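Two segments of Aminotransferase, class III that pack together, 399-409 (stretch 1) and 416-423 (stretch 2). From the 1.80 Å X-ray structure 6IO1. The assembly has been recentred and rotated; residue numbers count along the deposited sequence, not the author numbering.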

# COMPACT_ATOMS: atom_id res chain seq x y z
N LYS B 399 10.35 -25.77 -17.86
CA LYS B 399 9.61 -24.51 -17.87
C LYS B 399 8.11 -24.74 -18.01
O LYS B 399 7.45 -24.23 -18.92
N LEU B 400 7.56 -25.56 -17.10
CA LEU B 400 6.14 -25.89 -17.17
C LEU B 400 5.27 -24.64 -17.04
O LEU B 400 4.26 -24.51 -17.74
N GLY B 401 5.63 -23.73 -16.15
CA GLY B 401 4.87 -22.52 -15.93
C GLY B 401 4.73 -21.66 -17.17
O GLY B 401 3.61 -21.31 -17.58
N PRO B 402 5.85 -21.28 -17.79
CA PRO B 402 5.77 -20.49 -19.03
C PRO B 402 5.05 -21.20 -20.17
O PRO B 402 4.27 -20.56 -20.90
N LYS B 403 5.29 -22.50 -20.34
CA LYS B 403 4.62 -23.24 -21.41
C LYS B 403 3.12 -23.27 -21.19
O LYS B 403 2.34 -23.05 -22.13
N LEU B 404 2.68 -23.56 -19.96
CA LEU B 404 1.26 -23.56 -19.66
C LEU B 404 0.66 -22.17 -19.84
O LEU B 404 -0.47 -22.03 -20.31
N GLU B 405 1.41 -21.13 -19.46
CA GLU B 405 0.93 -19.76 -19.63
C GLU B 405 0.68 -19.46 -21.10
O GLU B 405 -0.39 -18.98 -21.48
N ALA B 406 1.67 -19.77 -21.94
CA ALA B 406 1.54 -19.53 -23.37
C ALA B 406 0.41 -20.36 -23.98
O ALA B 406 -0.34 -19.88 -24.83
N ALA B 407 0.29 -21.63 -23.57
CA ALA B 407 -0.75 -22.49 -24.12
C ALA B 407 -2.15 -22.01 -23.73
O ALA B 407 -3.05 -21.95 -24.58
N THR B 408 -2.35 -21.67 -22.45
CA THR B 408 -3.65 -21.18 -22.01
C THR B 408 -3.99 -19.87 -22.70
O THR B 408 -5.13 -19.68 -23.16
N ARG B 409 -3.05 -18.94 -22.80
CA ARG B 409 -3.35 -17.64 -23.46
C ARG B 409 -3.71 -17.87 -24.94
O ARG B 409 -4.66 -17.26 -25.43
N ARG B 416 -3.65 -18.57 -13.73
CA ARG B 416 -2.31 -18.51 -13.15
C ARG B 416 -1.58 -19.81 -13.43
O ARG B 416 -1.99 -20.87 -12.97
N CYS B 417 -0.49 -19.74 -14.19
CA CYS B 417 0.29 -20.92 -14.52
C CYS B 417 1.62 -20.86 -13.77
O CYS B 417 2.37 -19.89 -13.90
N THR B 418 1.90 -21.90 -13.00
CA THR B 418 3.07 -21.98 -12.13
C THR B 418 3.77 -23.31 -12.33
O THR B 418 3.21 -24.23 -12.94
N PRO B 419 4.98 -23.47 -11.80
CA PRO B 419 5.65 -24.78 -11.90
C PRO B 419 4.86 -25.91 -11.28
O PRO B 419 5.15 -27.08 -11.56
N ASP B 420 3.88 -25.60 -10.43
CA ASP B 420 3.06 -26.61 -9.79
C ASP B 420 1.77 -26.90 -10.55
O ASP B 420 1.11 -27.90 -10.26
N GLY B 421 1.40 -26.06 -11.52
CA GLY B 421 0.16 -26.30 -12.24
C GLY B 421 -0.64 -25.07 -12.60
O GLY B 421 -0.08 -24.03 -12.94
N ILE B 422 -1.97 -25.20 -12.55
CA ILE B 422 -2.88 -24.14 -12.98
C ILE B 422 -3.78 -23.74 -11.82
O ILE B 422 -4.36 -24.59 -11.15
N VAL B 423 -3.85 -22.42 -11.58
CA VAL B 423 -4.68 -21.86 -10.47
C VAL B 423 -5.79 -21.01 -11.10
O VAL B 423 -5.47 -20.14 -11.92

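A helix laid against a β-hairpin shows how a small residue lets two backbones come close while larger side chains fill the space where they diverge. Here the helix 400-409 runs nearly antiparallel to strand 416-418, their axes approaching to 6.3 Å, and the nearest backbone pair is Gly401 and Thr418, whose CA atoms lie 4.2 Å apart. Glycine suits this point: a CB on Gly401 would point toward the strand and sit only 3.4 Å from Thr418 C, with Pro402 CD crowding it as well.

Cys417 is the centre of the contact and has the largest area covered by the opposing stretch. Its CA-to-CB bond points toward the helix, and chi1 in the m well lays the sulfur along the helix surface: Cys417 SG is 3.7 Å from Leu404 CB, 3.5 Å from Glu405 N and 3.6 Å from Thr408 OG1, while Cys417 CB rests 3.5 Å from Gly401 O. These are packing contacts; no direct hydrogen bond links the stretches. Thr408, also directed toward the hairpin, adopts the p rotamer, which brings its OG1 within 2.8 Å of both Leu404 O and Glu405 O, one turn back along its own helix. The hydroxyl is thus served locally, and its methyl is left to face Ile422, with Thr408 CG2 4.3 Å from Ile422 CD1.

The two leucines point toward the hairpin with different rotamers. Leu400 (t, p) sends CD2 to the turn, 3.4 Å from Pro419 O. Leu404 (m, t) carries CD1 to 3.8 Å from Ile422 CG1. Ile422 begins sideways, but its m, t conformation brings the end of the chain nearer to the helix. The turn itself is type I, from Thr418 to Gly421. Thr418 points away from the helix, and its p rotamer turns OG1 inward over the turn, where it accepts a hydrogen bond from Asp420 N at 3.1 Å and a weak one from Gly421 N at 3.3 Å.

Along one flank of the contact the polar groups meet through solvent. Arg416 leaves the strand away from the helix, yet the p value of chi2 bends its chain so that the guanidinium comes nearer. Glu405, extended through t, t, places OE2 4.3 Å from Arg416 NH1, near the guanidinium plane but beyond salt-bridge range. Water 1 closes the gap: it donates to Glu405 OE2 at 2.7 Å and accepts from Arg416 NH1 at 3.1 Å and from Cys417 N at 3.0 Å, tying both side chains to the strand backbone.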

# COMPACT_ATOMS: atom_id res chain seq x y z
CB LYS B 399 10.12 -23.58 -18.97
CG LYS B 399 11.57 -23.15 -18.80
CD LYS B 399 12.05 -22.38 -20.01
CE LYS B 399 13.47 -21.87 -19.82
NZ LYS B 399 13.62 -21.14 -18.52
CB LEU B 400 5.78 -26.91 -16.08
CG LEU B 400 4.31 -27.33 -16.05
CD1 LEU B 400 4.01 -28.35 -17.14
CD2 LEU B 400 3.94 -27.89 -14.68
CB PRO B 402 7.24 -20.22 -19.37
CG PRO B 402 7.94 -20.29 -18.06
CD PRO B 402 7.24 -21.37 -17.30
CB LYS B 403 5.19 -24.65 -21.51
CG LYS B 403 6.58 -24.75 -22.10
CD LYS B 403 7.10 -26.18 -22.02
CE LYS B 403 8.47 -26.31 -22.67
NZ LYS B 403 9.06 -27.65 -22.39
CB LEU B 404 1.01 -24.06 -18.23
CG LEU B 404 0.93 -25.57 -18.01
CD1 LEU B 404 0.66 -25.89 -16.54
CD2 LEU B 404 -0.11 -26.22 -18.91
CB GLU B 405 1.95 -18.79 -19.03
CG GLU B 405 1.49 -17.36 -18.85
CD GLU B 405 2.54 -16.50 -18.20
OE1 GLU B 405 3.43 -15.99 -18.92
OE2 GLU B 405 2.50 -16.33 -16.96
CB ALA B 406 2.86 -19.83 -24.08
CB ALA B 407 -0.53 -23.93 -23.66
CB THR B 408 -3.66 -20.98 -20.49
OG1 THR B 408 -2.54 -20.17 -20.11
CG2 THR B 408 -3.59 -22.31 -19.77
CB ARG B 409 -2.19 -16.67 -23.27
CG ARG B 409 -2.04 -16.22 -21.82
CD ARG B 409 -0.81 -15.40 -21.52
NE ARG B 409 -0.80 -15.06 -20.11
CZ ARG B 409 0.05 -14.21 -19.55
NH1 ARG B 409 0.92 -13.55 -20.30
NH2 ARG B 409 0.04 -14.03 -18.24
CB ARG B 416 -2.40 -18.24 -11.65
CG ARG B 416 -1.06 -18.25 -10.95
CD ARG B 416 -0.23 -17.06 -11.37
NE ARG B 416 1.08 -17.05 -10.73
CZ ARG B 416 2.24 -17.00 -11.39
NH1 ARG B 416 2.25 -16.95 -12.71
NH2 ARG B 416 3.38 -16.99 -10.72
CB CYS B 417 0.52 -21.02 -16.03
SG CYS B 417 -1.01 -21.19 -16.98
CB THR B 418 2.64 -21.83 -10.66
OG1 THR B 418 2.06 -23.06 -10.19
CG2 THR B 418 1.64 -20.70 -10.48
CB PRO B 419 6.98 -24.55 -11.17
CG PRO B 419 7.23 -23.10 -11.30
CD PRO B 419 5.89 -22.44 -11.25
CB ASP B 420 2.72 -26.18 -8.36
CG ASP B 420 3.92 -25.61 -7.64
OD1 ASP B 420 4.98 -26.26 -7.65
OD2 ASP B 420 3.81 -24.50 -7.06
CB ILE B 422 -3.72 -24.59 -14.19
CG1 ILE B 422 -2.82 -24.86 -15.40
CG2 ILE B 422 -4.77 -23.55 -14.54
CD1 ILE B 422 -3.56 -25.32 -16.63
CB VAL B 423 -3.83 -21.04 -9.49
CG1 VAL B 423 -4.66 -20.52 -8.32
CG2 VAL B 423 -2.63 -21.82 -8.99
O HOH W 1 0.55 -17.14 -15.35